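Local coordinates for spore coat polysaccharide biosynthesis protein SpsE (Bacillus subtilis, PDB 1VLI), which probably acts as an N-acylneuraminate-9-phosphate synthase of the NeuB type in making the polysaccharide of the spore coat, at residues Lys21-Asp26 / Ala242-Lys247; Pro28-Ala33 / Gln114-Ser119; Ile188-Cys193 / Ala214-Ala219; Ala236-Gly241 / Asp274-Thr279. All coordinates share one frame; numbering follows the deposited sequence.

Contact 1: Lys21-Asp26 / Ala242-Lys247; sequences KTVGKD and AKLIEK
V23 holds CG1 trans to its own backbone nitrogen (chi1 -175°), and K243 bends twice along its chain, at chi2 (-63°) and chi3 (-64°); the first torsion aims a methyl at L244, the pair of bends folds the lysine back over G24. The CG1 methyl of V23 meets L244 at its branch point, 4.0 Å from CG, the two side chains crossing at about a right angle. On the polar side, K243 lays CE against the backbone of G24, 3.2 Å from the carbonyl O. Its NZ stays 3.8 Å from that same G24 O and hydrogen-bonds to the carbonyl of A27, the residue after D26. The segments thus join the hairpin of strands 15-18 and 21-24 to the start of strand 244-248, at the N-terminal end of the strands of a TIM barrel, where V23 also rests on F30 of the neighbouring strand 30-36. No direct hydrogen bond links the two backbones; a water does so instead, accepting from G24 N at 2.8 Å and donating to K243 O at 2.9 Å. The backbone angles of G24 would press a CB against the carbonyl O of V23, which by itself explains a glycine here. D26 has the opposite charge to K243, but its OD1 remains 6.5 Å from NZ, too far for a salt bridge, and any attraction between them is probably modest.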
loop_
_atom_site.group_PDB
_atom_site.type_symbol
_atom_site.label_atom_id
_atom_site.label_comp_id
_atom_site.label_asym_id
_atom_site.label_seq_id
_atom_site.Cartn_x
_atom_site.Cartn_y
_atom_site.Cartn_z
ATOM N N LYS A 21 -9.634 -6.534 -16.688
ATOM C CA LYS A 21 -8.421 -5.959 -17.283
ATOM C C LYS A 21 -7.146 -6.692 -16.926
ATOM O O LYS A 21 -6.902 -6.991 -15.764
ATOM C CB LYS A 21 -8.270 -4.508 -16.829
ATOM C CG LYS A 21 -8.507 -3.560 -17.939
ATOM C CD LYS A 21 -8.978 -2.219 -17.446
ATOM C CE LYS A 21 -9.697 -1.500 -18.582
ATOM N NZ LYS A 21 -9.515 -0.030 -18.505
ATOM N N THR A 22 -6.308 -6.933 -17.916
ATOM C CA THR A 22 -5.038 -7.619 -17.681
ATOM C C THR A 22 -3.951 -6.696 -17.160
ATOM O O THR A 22 -3.850 -5.505 -17.537
ATOM C CB THR A 22 -4.582 -8.308 -18.944
ATOM O OG1 THR A 22 -5.718 -8.935 -19.531
ATOM C CG2 THR A 22 -3.635 -9.487 -18.615
ATOM N N VAL A 23 -3.126 -7.278 -16.301
ATOM C CA VAL A 23 -2.022 -6.585 -15.660
ATOM C C VAL A 23 -0.811 -7.488 -15.823
ATOM O O VAL A 23 -0.872 -8.661 -15.470
ATOM C CB VAL A 23 -2.380 -6.355 -14.174
ATOM C CG1 VAL A 23 -1.341 -5.544 -13.445
ATOM C CG2 VAL A 23 -3.765 -5.660 -14.067
ATOM N N GLY A 24 0.282 -6.964 -16.373
ATOM C CA GLY A 24 1.493 -7.766 -16.543
ATOM C C GLY A 24 1.882 -8.020 -17.979
ATOM O O GLY A 24 1.525 -7.230 -18.857
ATOM N N LYS A 25 2.596 -9.127 -18.232
ATOM C CA LYS A 25 3.191 -9.419 -19.562
ATOM C C LYS A 25 2.233 -9.147 -20.717
ATOM O O LYS A 25 1.159 -9.753 -20.780
ATOM C CB LYS A 25 3.682 -10.872 -19.642
ATOM C CG LYS A 25 4.474 -11.217 -20.933
ATOM N N ASP A 26 2.622 -8.228 -21.608
ATOM C CA ASP A 26 1.889 -7.895 -22.865
ATOM C C ASP A 26 0.621 -7.076 -22.687
ATOM O O ASP A 26 0.049 -6.589 -23.664
ATOM C CB ASP A 26 1.579 -9.133 -23.725
ATOM C CG ASP A 26 2.826 -9.932 -24.091
ATOM O OD1 ASP A 26 3.961 -9.399 -24.008
ATOM O OD2 ASP A 26 2.762 -11.122 -24.466
ATOM N N ALA A 242 8.020 -1.124 -15.775
ATOM C CA ALA A 242 6.925 -1.058 -14.760
ATOM C C ALA A 242 5.582 -1.385 -15.429
ATOM O O ALA A 242 5.351 -0.961 -16.537
ATOM C CB ALA A 242 6.856 0.348 -14.133
ATOM N N LYS A 243 4.710 -2.140 -14.779
ATOM C CA LYS A 243 3.415 -2.491 -15.412
ATOM C C LYS A 243 2.166 -1.894 -14.715
ATOM O O LYS A 243 1.023 -2.101 -15.165
ATOM C CB LYS A 243 3.288 -4.014 -15.556
ATOM C CG LYS A 243 4.452 -4.690 -16.285
ATOM C CD LYS A 243 4.565 -4.202 -17.728
ATOM C CE LYS A 243 3.350 -4.572 -18.576
ATOM N NZ LYS A 243 3.597 -4.316 -20.040
ATOM N N LEU A 244 2.410 -1.196 -13.604
ATOM C CA LEU A 244 1.447 -0.333 -12.957
ATOM C C LEU A 244 2.152 0.921 -12.490
ATOM O O LEU A 244 3.369 0.900 -12.157
ATOM C CB LEU A 244 0.800 -0.984 -11.743
ATOM C CG LEU A 244 0.456 -2.470 -11.619
ATOM C CD1 LEU A 244 1.758 -3.282 -11.420
ATOM C CD2 LEU A 244 -0.377 -2.573 -10.402
ATOM N N ILE A 245 1.382 2.015 -12.492
ATOM C CA ILE A 245 1.830 3.337 -12.038
ATOM C C ILE A 245 0.750 3.869 -11.142
ATOM O O ILE A 245 -0.429 3.841 -11.512
ATOM C CB ILE A 245 2.035 4.332 -13.222
ATOM C CG1 ILE A 245 3.072 3.851 -14.233
ATOM C CG2 ILE A 245 2.395 5.752 -12.737
ATOM C CD1 ILE A 245 4.575 3.653 -13.632
ATOM N N GLU A 246 1.146 4.371 -9.982
ATOM C CA GLU A 246 0.228 5.050 -9.079
ATOM C C GLU A 246 0.717 6.505 -8.929
ATOM O O GLU A 246 1.924 6.746 -8.709
ATOM C CB GLU A 246 0.231 4.326 -7.742
ATOM C CG GLU A 246 -0.900 4.655 -6.785
ATOM C CD GLU A 246 -0.734 3.951 -5.438
ATOM O OE1 GLU A 246 0.154 3.064 -5.303
ATOM O OE2 GLU A 246 -1.490 4.292 -4.499
ATOM N N LYS A 247 -0.202 7.467 -9.100
ATOM C CA LYS A 247 0.093 8.891 -8.881
ATOM C C LYS A 247 -1.076 9.561 -8.173
ATOM O O LYS A 247 -2.242 9.259 -8.496
ATOM C CB LYS A 247 0.340 9.589 -10.225
ATOM C CG LYS A 247 1.002 10.974 -10.160
ATOM C CD LYS A 247 2.507 10.910 -10.244
ATOM C CE LYS A 247 3.088 12.245 -10.709
ATOM N NZ LYS A 247 4.582 12.236 -10.619
HETATM O O HOH W 1 -0.128 -4.203 -16.779
#

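Contact 2: Pro28-Ala33 / Gln114-Ser119; sequences PVFIIA and QVIFLS
F30 drives its ring toward I116 and L118 inside the TIM barrel, reaching past strand 60-63, which lies between strands 30-36 and 116-118 in the parallel sheet. The two short strand segments diverge by 59° with their axes 8.8 Å apart at the closest, and with that strand between them they meet only through side chains. The bump is the aromatic ring and the hollow is formed by two methyls. With CG anti to the backbone N (chi1 -171°), the ring extends across the gap and offers its rim, not a face, to both aliphatic neighbours. I116 places CD1 in the plane of the ring, beside the CE1 and CZ corner, at 3.8 Å from CE1 and 3.9 Å from CZ, and the isoleucine chain and the phenylalanine cross at about a right angle. Farther round the rim, L118 brings CD1 to 4.4 Å from CE2 of F30. That leucine methyl lies loosely between the F30 rim and a branch of I32. A60 of the intervening strand touches both F30 and L118. F117, between the two touching residues of its strand, turns instead to helix 103-112 on the outside of the barrel. The looser end of the packing is the approach of I32 CG2 to L118 CD1, at 4.5 Å.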
loop_
_atom_site.group_PDB
_atom_site.type_symbol
_atom_site.label_atom_id
_atom_site.label_comp_id
_atom_site.label_asym_id
_atom_site.label_seq_id
_atom_site.Cartn_x
_atom_site.Cartn_y
_atom_site.Cartn_z
ATOM N N PRO A 28 -1.455 -3.681 -21.302
ATOM C CA PRO A 28 -1.203 -2.240 -21.113
ATOM C C PRO A 28 -0.836 -1.931 -19.652
ATOM O O PRO A 28 -1.284 -2.643 -18.751
ATOM C CB PRO A 28 -2.569 -1.599 -21.425
ATOM C CG PRO A 28 -3.304 -2.616 -22.212
ATOM C CD PRO A 28 -2.847 -3.950 -21.737
ATOM N N VAL A 29 -0.026 -0.893 -19.416
ATOM C CA VAL A 29 0.263 -0.447 -18.056
ATOM C C VAL A 29 -1.049 -0.135 -17.333
ATOM O O VAL A 29 -1.938 0.485 -17.906
ATOM C CB VAL A 29 1.245 0.758 -18.035
ATOM C CG1 VAL A 29 1.507 1.243 -16.579
ATOM C CG2 VAL A 29 2.592 0.346 -18.671
ATOM N N PHE A 30 -1.175 -0.602 -16.092
ATOM C CA PHE A 30 -2.387 -0.382 -15.289
ATOM C C PHE A 30 -2.181 0.875 -14.446
ATOM O O PHE A 30 -1.269 0.923 -13.573
ATOM C CB PHE A 30 -2.665 -1.605 -14.408
ATOM C CG PHE A 30 -3.999 -1.566 -13.711
ATOM C CD1 PHE A 30 -5.158 -2.002 -14.344
ATOM C CD2 PHE A 30 -4.082 -1.107 -12.404
ATOM C CE1 PHE A 30 -6.416 -1.941 -13.674
ATOM C CE2 PHE A 30 -5.276 -1.064 -11.729
ATOM C CZ PHE A 30 -6.475 -1.473 -12.380
ATOM N N ILE A 31 -3.011 1.890 -14.722
ATOM C CA ILE A 31 -2.854 3.222 -14.106
ATOM C C ILE A 31 -3.842 3.496 -13.006
ATOM O O ILE A 31 -5.080 3.466 -13.218
ATOM C CB ILE A 31 -2.898 4.369 -15.158
ATOM C CG1 ILE A 31 -1.935 4.100 -16.292
ATOM C CG2 ILE A 31 -2.598 5.721 -14.499
ATOM C CD1 ILE A 31 -2.090 4.992 -17.484
ATOM N N ILE A 32 -3.291 3.786 -11.828
ATOM C CA ILE A 32 -4.087 4.037 -10.620
ATOM C C ILE A 32 -4.017 5.517 -10.268
ATOM O O ILE A 32 -2.945 6.029 -9.911
ATOM C CB ILE A 32 -3.549 3.219 -9.493
ATOM C CG1 ILE A 32 -3.469 1.741 -9.882
ATOM C CG2 ILE A 32 -4.358 3.355 -8.222
ATOM C CD1 ILE A 32 -2.567 0.911 -8.898
ATOM N N ALA A 33 -5.151 6.219 -10.397
ATOM C CA ALA A 33 -5.205 7.587 -9.902
ATOM C C ALA A 33 -5.562 7.569 -8.422
ATOM O O ALA A 33 -6.599 7.029 -8.035
ATOM C CB ALA A 33 -6.177 8.392 -10.688
ATOM N N GLN A 114 -16.643 3.640 -15.855
ATOM C CA GLN A 114 -15.736 2.567 -16.256
ATOM C C GLN A 114 -14.339 2.733 -15.684
ATOM O O GLN A 114 -13.331 2.572 -16.380
ATOM C CB GLN A 114 -15.716 2.402 -17.770
ATOM C CG GLN A 114 -16.835 1.522 -18.268
ATOM C CD GLN A 114 -17.335 1.943 -19.626
ATOM O OE1 GLN A 114 -16.554 2.098 -20.579
ATOM N NE2 GLN A 114 -18.651 2.139 -19.728
ATOM N N VAL A 115 -14.291 3.090 -14.407
ATOM C CA VAL A 115 -13.044 3.033 -13.677
ATOM C C VAL A 115 -13.195 2.068 -12.498
ATOM O O VAL A 115 -14.314 1.816 -11.992
ATOM C CB VAL A 115 -12.481 4.440 -13.287
ATOM C CG1 VAL A 115 -12.442 5.352 -14.485
ATOM C CG2 VAL A 115 -13.299 5.080 -12.218
ATOM N N ILE A 116 -12.061 1.513 -12.092
ATOM C CA ILE A 116 -12.042 0.481 -11.086
ATOM C C ILE A 116 -11.701 1.137 -9.764
ATOM O O ILE A 116 -10.596 1.694 -9.589
ATOM C CB ILE A 116 -10.986 -0.598 -11.439
ATOM C CG1 ILE A 116 -11.335 -1.310 -12.764
ATOM C CG2 ILE A 116 -10.803 -1.590 -10.274
ATOM C CD1 ILE A 116 -10.158 -2.127 -13.347
ATOM N N PHE A 117 -12.643 1.042 -8.834
ATOM C CA PHE A 117 -12.471 1.517 -7.486
ATOM C C PHE A 117 -11.535 0.600 -6.732
ATOM O O PHE A 117 -11.698 -0.629 -6.751
ATOM C CB PHE A 117 -13.819 1.553 -6.770
ATOM C CG PHE A 117 -13.730 1.971 -5.319
ATOM C CD1 PHE A 117 -13.825 3.323 -4.959
ATOM C CD2 PHE A 117 -13.540 1.024 -4.311
ATOM C CE1 PHE A 117 -13.731 3.711 -3.607
ATOM C CE2 PHE A 117 -13.435 1.408 -2.967
ATOM C CZ PHE A 117 -13.540 2.750 -2.619
ATOM N N LEU A 118 -10.557 1.219 -6.070
ATOM C CA LEU A 118 -9.622 0.510 -5.197
ATOM C C LEU A 118 -9.427 1.230 -3.880
ATOM O O LEU A 118 -9.479 2.458 -3.809
ATOM C CB LEU A 118 -8.262 0.362 -5.874
ATOM C CG LEU A 118 -8.178 -0.500 -7.128
ATOM C CD1 LEU A 118 -6.793 -0.326 -7.651
ATOM C CD2 LEU A 118 -8.449 -1.955 -6.828
ATOM N N SER A 119 -9.187 0.458 -2.831
ATOM C CA SER A 119 -8.769 1.036 -1.561
ATOM C C SER A 119 -7.674 0.184 -0.890
ATOM O O SER A 119 -7.273 -0.867 -1.404
ATOM C CB SER A 119 -9.981 1.174 -0.645
ATOM O OG SER A 119 -9.754 2.184 0.299
#

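Contact 3: Ile188-Cys193 / Ala214-Ala219; sequences IAIMHC and AAFPEA
I190 carries the apolar part of this contact through its terminal methyl. CD1 comes over one face of the F216 ring near the ring carbon bonded to CB, 4.1 Å from CG, and the two side chains cross at about a right angle. The same methyl lies 3.8 Å from CB of A219, while CG1 of I190 is 4.0 Å from that CB, so the isoleucine end runs past the alanine before it meets the ring. Two torsions make this possible: CG1 of I190 stands opposite the carbonyl carbon (chi1 -57°), and CG of F216 does likewise (chi1 -58°).

The backbone part is lighter. The carbonyl O of I188 faces CA of A219 at 3.8 Å, a plain van der Waals approach; no hydrogen bond joins the two segments. Within 214-219, however, A219 N bonds to F216 O (2.8 Å), closing a type I beta turn that sets F216 and A219 close together, with F216 pointing toward the strand. I190 thus packs against both ends of the turn.

This turn is the link from helix to strand in the beta-alpha-beta crossover made by strand 188-193, helix 208-215 and strand 220-225. From A219 the chain enters strand 220-225, which pairs by backbone hydrogen bonds with I188 and I190. Helix 170-181 flanks the site: its W177 meets the F216 ring, with the planes at about 50°, while I170 and V173 also touch F216 and R181 forms a salt bridge with E218.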
loop_
_atom_site.group_PDB
_atom_site.type_symbol
_atom_site.label_atom_id
_atom_site.label_comp_id
_atom_site.label_asym_id
_atom_site.label_seq_id
_atom_site.Cartn_x
_atom_site.Cartn_y
_atom_site.Cartn_z
ATOM N N ILE A 188 0.019 -11.438 -7.613
ATOM C CA ILE A 188 0.746 -10.480 -6.765
ATOM C C ILE A 188 1.401 -9.415 -7.627
ATOM O O ILE A 188 1.929 -9.731 -8.684
ATOM C CB ILE A 188 1.809 -11.224 -5.971
ATOM C CG1 ILE A 188 1.163 -12.289 -5.107
ATOM C CG2 ILE A 188 2.655 -10.274 -5.126
ATOM C CD1 ILE A 188 2.171 -13.281 -4.530
ATOM N N ALA A 189 1.318 -8.153 -7.191
ATOM C CA ALA A 189 2.020 -7.022 -7.826
ATOM C C ALA A 189 2.795 -6.320 -6.717
ATOM O O ALA A 189 2.269 -6.142 -5.607
ATOM C CB ALA A 189 1.063 -6.052 -8.498
ATOM N N ILE A 190 4.024 -5.915 -7.022
ATOM C CA ILE A 190 4.939 -5.344 -6.018
ATOM C C ILE A 190 5.266 -3.938 -6.496
ATOM O O ILE A 190 5.772 -3.789 -7.591
ATOM C CB ILE A 190 6.239 -6.192 -5.953
ATOM C CG1 ILE A 190 5.909 -7.662 -5.637
ATOM C CG2 ILE A 190 7.231 -5.611 -4.929
ATOM C CD1 ILE A 190 7.109 -8.559 -5.439
HETATM N N MSE A 191 4.945 -2.908 -5.705
HETATM C CA MSE A 191 5.226 -1.533 -6.119
HETATM C C MSE A 191 6.546 -1.069 -5.501
HETATM O O MSE A 191 6.748 -1.198 -4.315
HETATM C CB MSE A 191 4.133 -0.576 -5.700
HETATM C CG MSE A 191 2.668 -1.024 -6.059
HETATM SE SE MSE A 191 2.383 -1.013 -7.960
HETATM C CE MSE A 191 2.061 0.897 -8.217
ATOM N N HIS A 192 7.429 -0.519 -6.309
ATOM C CA HIS A 192 8.549 0.258 -5.802
ATOM C C HIS A 192 8.026 1.630 -5.462
ATOM O O HIS A 192 7.103 2.108 -6.102
ATOM C CB HIS A 192 9.652 0.362 -6.862
ATOM C CG HIS A 192 10.744 1.317 -6.499
ATOM N ND1 HIS A 192 11.419 1.253 -5.296
ATOM C CD2 HIS A 192 11.285 2.351 -7.182
ATOM C CE1 HIS A 192 12.339 2.200 -5.265
ATOM N NE2 HIS A 192 12.284 2.872 -6.397
ATOM N N CYS A 193 8.648 2.290 -4.497
ATOM C CA CYS A 193 8.037 3.444 -3.905
ATOM C C CYS A 193 9.006 4.165 -2.984
ATOM O O CYS A 193 9.806 3.523 -2.323
ATOM C CB CYS A 193 6.866 2.919 -3.074
ATOM S SG CYS A 193 5.945 4.214 -2.308
ATOM N N ALA A 214 13.508 -9.209 -12.225
ATOM C CA ALA A 214 14.324 -10.392 -12.357
ATOM C C ALA A 214 14.269 -11.193 -11.073
ATOM O O ALA A 214 14.124 -12.408 -11.117
ATOM C CB ALA A 214 15.765 -10.025 -12.746
ATOM N N ALA A 215 14.311 -10.521 -9.924
ATOM C CA ALA A 215 14.309 -11.234 -8.624
ATOM C C ALA A 215 13.023 -12.002 -8.323
ATOM O O ALA A 215 13.085 -13.040 -7.660
ATOM C CB ALA A 215 14.678 -10.286 -7.439
ATOM N N PHE A 216 11.874 -11.486 -8.796
ATOM C CA PHE A 216 10.553 -12.109 -8.619
ATOM C C PHE A 216 9.841 -12.257 -9.960
ATOM O O PHE A 216 8.850 -11.555 -10.219
ATOM C CB PHE A 216 9.683 -11.241 -7.688
ATOM C CG PHE A 216 10.303 -11.014 -6.345
ATOM C CD1 PHE A 216 10.202 -11.983 -5.342
ATOM C CD2 PHE A 216 11.025 -9.849 -6.085
ATOM C CE1 PHE A 216 10.815 -11.805 -4.101
ATOM C CE2 PHE A 216 11.638 -9.658 -4.835
ATOM C CZ PHE A 216 11.541 -10.649 -3.857
ATOM N N PRO A 217 10.290 -13.181 -10.804
ATOM C CA PRO A 217 9.844 -13.188 -12.177
ATOM C C PRO A 217 8.394 -13.650 -12.319
ATOM O O PRO A 217 7.836 -13.558 -13.404
ATOM C CB PRO A 217 10.837 -14.148 -12.868
ATOM C CG PRO A 217 11.143 -15.131 -11.833
ATOM C CD PRO A 217 11.156 -14.335 -10.521
ATOM N N GLU A 218 7.773 -14.115 -11.242
ATOM C CA GLU A 218 6.326 -14.393 -11.292
ATOM C C GLU A 218 5.456 -13.271 -10.707
ATOM O O GLU A 218 4.225 -13.379 -10.692
ATOM C CB GLU A 218 5.996 -15.717 -10.596
ATOM C CG GLU A 218 6.220 -16.955 -11.453
ATOM C CD GLU A 218 6.151 -18.223 -10.622
ATOM O OE1 GLU A 218 5.021 -18.736 -10.387
ATOM O OE2 GLU A 218 7.231 -18.695 -10.179
ATOM N N ALA A 219 6.084 -12.220 -10.182
ATOM C CA ALA A 219 5.357 -11.058 -9.696
ATOM C C ALA A 219 5.299 -10.076 -10.855
ATOM O O ALA A 219 6.138 -10.160 -11.780
ATOM C CB ALA A 219 6.052 -10.457 -8.523
#

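Contact 4: Ala236-Gly241 / Asp274-Thr279; sequences AAVRLG and DGIRKT
T279 faces V238 and R239 from helix 266-285, and its CB splits the work between two branches. The methyl, CG2, trans to the backbone N, enters the corner between the two residues of helix 232-239: it is 3.9 Å from V238 CG1 and equally 3.9 Å from R239 CB. The hydroxyl, OG1, turns back into its own helix and donates to the carbonyl O of G275 (2.8 Å), reaching it from above the carbonyl plane, 41° out of it; G275 O also accepts from T279 N. An alanine here, without CG2 and OG1, is likely to open a gap beside V238 CG1 and R239 CB and to leave G275 O with the backbone N as its one donor from this residue. One turn earlier, I276 lays CG1 4.0 Å from V238 CG2, the side chains at about a right angle. The two helices are successive outer helices of the barrel, and the first ends in a Schellman motif with G241 as its C-prime residue. Beyond its CB, R239 bends at chi3, and A236 CA lies over one face of its guanidinium, toward the rim. Between these two segments the contact is therefore made by hydrocarbon: the threonine spends its polarity inside its own helix, whereas R239 NE is buried with no partner in the model.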
loop_
_atom_site.group_PDB
_atom_site.type_symbol
_atom_site.label_atom_id
_atom_site.label_comp_id
_atom_site.label_asym_id
_atom_site.label_seq_id
_atom_site.Cartn_x
_atom_site.Cartn_y
_atom_site.Cartn_z
ATOM N N ALA A 236 9.762 7.181 -17.465
ATOM C CA ALA A 236 11.058 6.509 -17.323
ATOM C C ALA A 236 10.817 5.134 -16.700
ATOM O O ALA A 236 11.338 4.144 -17.170
ATOM C CB ALA A 236 11.995 7.340 -16.491
ATOM N N ALA A 237 9.967 5.072 -15.682
ATOM C CA ALA A 237 9.593 3.803 -15.039
ATOM C C ALA A 237 9.008 2.805 -16.041
ATOM O O ALA A 237 9.416 1.627 -16.055
ATOM C CB ALA A 237 8.611 4.048 -13.913
ATOM N N VAL A 238 8.049 3.277 -16.857
ATOM C CA VAL A 238 7.389 2.449 -17.856
ATOM C C VAL A 238 8.420 1.904 -18.830
ATOM O O VAL A 238 8.409 0.713 -19.160
ATOM C CB VAL A 238 6.283 3.251 -18.611
ATOM C CG1 VAL A 238 5.875 2.583 -19.943
ATOM C CG2 VAL A 238 5.084 3.435 -17.717
ATOM N N ARG A 239 9.343 2.748 -19.270
ATOM C CA ARG A 239 10.339 2.249 -20.210
ATOM C C ARG A 239 11.468 1.436 -19.557
ATOM O O ARG A 239 12.312 0.910 -20.253
ATOM C CB ARG A 239 10.761 3.295 -21.260
ATOM C CG ARG A 239 11.954 4.170 -20.987
ATOM C CD ARG A 239 12.085 5.324 -22.024
ATOM N NE ARG A 239 11.489 6.533 -21.471
ATOM C CZ ARG A 239 12.151 7.476 -20.784
ATOM N NH1 ARG A 239 13.491 7.396 -20.603
ATOM N NH2 ARG A 239 11.456 8.512 -20.282
ATOM N N LEU A 240 11.421 1.301 -18.230
ATOM C CA LEU A 240 12.222 0.342 -17.482
ATOM C C LEU A 240 11.414 -0.894 -17.107
ATOM O O LEU A 240 11.900 -1.698 -16.355
ATOM C CB LEU A 240 12.776 0.958 -16.189
ATOM C CG LEU A 240 14.052 1.762 -16.429
ATOM C CD1 LEU A 240 14.429 2.606 -15.245
ATOM C CD2 LEU A 240 15.173 0.847 -16.783
ATOM N N GLY A 241 10.180 -1.016 -17.602
ATOM C CA GLY A 241 9.409 -2.241 -17.475
ATOM C C GLY A 241 8.261 -2.240 -16.471
ATOM O O GLY A 241 7.613 -3.274 -16.285
ATOM N N ASP A 274 -1.275 10.206 -21.162
ATOM C CA ASP A 274 -0.849 10.325 -22.540
ATOM C C ASP A 274 0.672 10.063 -22.665
ATOM O O ASP A 274 1.125 9.376 -23.584
ATOM C CB ASP A 274 -1.226 11.703 -23.112
ATOM C CG ASP A 274 -2.760 11.932 -23.213
ATOM O OD1 ASP A 274 -3.555 10.967 -23.088
ATOM O OD2 ASP A 274 -3.260 13.070 -23.429
ATOM N N GLY A 275 1.458 10.611 -21.746
ATOM C CA GLY A 275 2.877 10.258 -21.672
ATOM C C GLY A 275 3.121 8.747 -21.626
ATOM O O GLY A 275 3.860 8.204 -22.462
ATOM N N ILE A 276 2.489 8.074 -20.657
ATOM C CA ILE A 276 2.625 6.618 -20.477
ATOM C C ILE A 276 2.231 5.854 -21.739
ATOM O O ILE A 276 2.936 4.926 -22.146
ATOM C CB ILE A 276 1.778 6.117 -19.266
ATOM C CG1 ILE A 276 2.480 6.429 -17.953
ATOM C CG2 ILE A 276 1.544 4.610 -19.334
ATOM C CD1 ILE A 276 1.520 6.718 -16.815
ATOM N N ARG A 277 1.118 6.245 -22.348
ATOM C CA ARG A 277 0.542 5.479 -23.428
ATOM C C ARG A 277 1.356 5.632 -24.694
ATOM O O ARG A 277 1.411 4.717 -25.513
ATOM C CB ARG A 277 -0.911 5.908 -23.654
ATOM C CG ARG A 277 -1.856 5.496 -22.513
ATOM C CD ARG A 277 -2.171 4.004 -22.458
ATOM N NE ARG A 277 -3.073 3.682 -21.346
ATOM C CZ ARG A 277 -2.803 2.818 -20.370
ATOM N NH1 ARG A 277 -1.646 2.147 -20.348
ATOM N NH2 ARG A 277 -3.691 2.611 -19.415
ATOM N N LYS A 278 1.981 6.797 -24.847
ATOM C CA LYS A 278 2.847 7.085 -25.978
ATOM C C LYS A 278 4.127 6.290 -25.823
ATOM O O LYS A 278 4.596 5.672 -26.790
ATOM C CB LYS A 278 3.148 8.587 -26.048
ATOM C CG LYS A 278 4.272 8.994 -27.020
ATOM C CD LYS A 278 4.587 10.470 -26.811
ATOM C CE LYS A 278 4.876 11.131 -28.126
ATOM N NZ LYS A 278 3.555 11.403 -28.782
ATOM N N THR A 279 4.685 6.316 -24.612
ATOM C CA THR A 279 5.891 5.589 -24.289
ATOM C C THR A 279 5.672 4.116 -24.573
ATOM O O THR A 279 6.597 3.437 -25.021
ATOM C CB THR A 279 6.229 5.784 -22.811
ATOM O OG1 THR A 279 6.502 7.169 -22.580
ATOM C CG2 THR A 279 7.538 5.072 -22.421
#

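How the contacts relate
From the N terminus, segment 21-26 opens the longest loop, which contact 1 closes only at 242-247. Inside it nest contact 2, whose loop runs from 28-33 to 114-119, and then contact 3, which closes at 214-219 before contact 4 opens. Contact 4 starts at 236-241, within the loop of contact 1, and closes at 274-279 beyond it, so the two cross. Contacts 1 and 2 share neighbouring barrel strands, with I245 O near I32 N at 2.9 Å. L244 and E246 meet M191 of contact 3 inside the barrel, while I245 turns outward to V238 and I276 of contact 4. R277 then reaches V29 O, tying helix 266-285 to the residues just before strand 30-36.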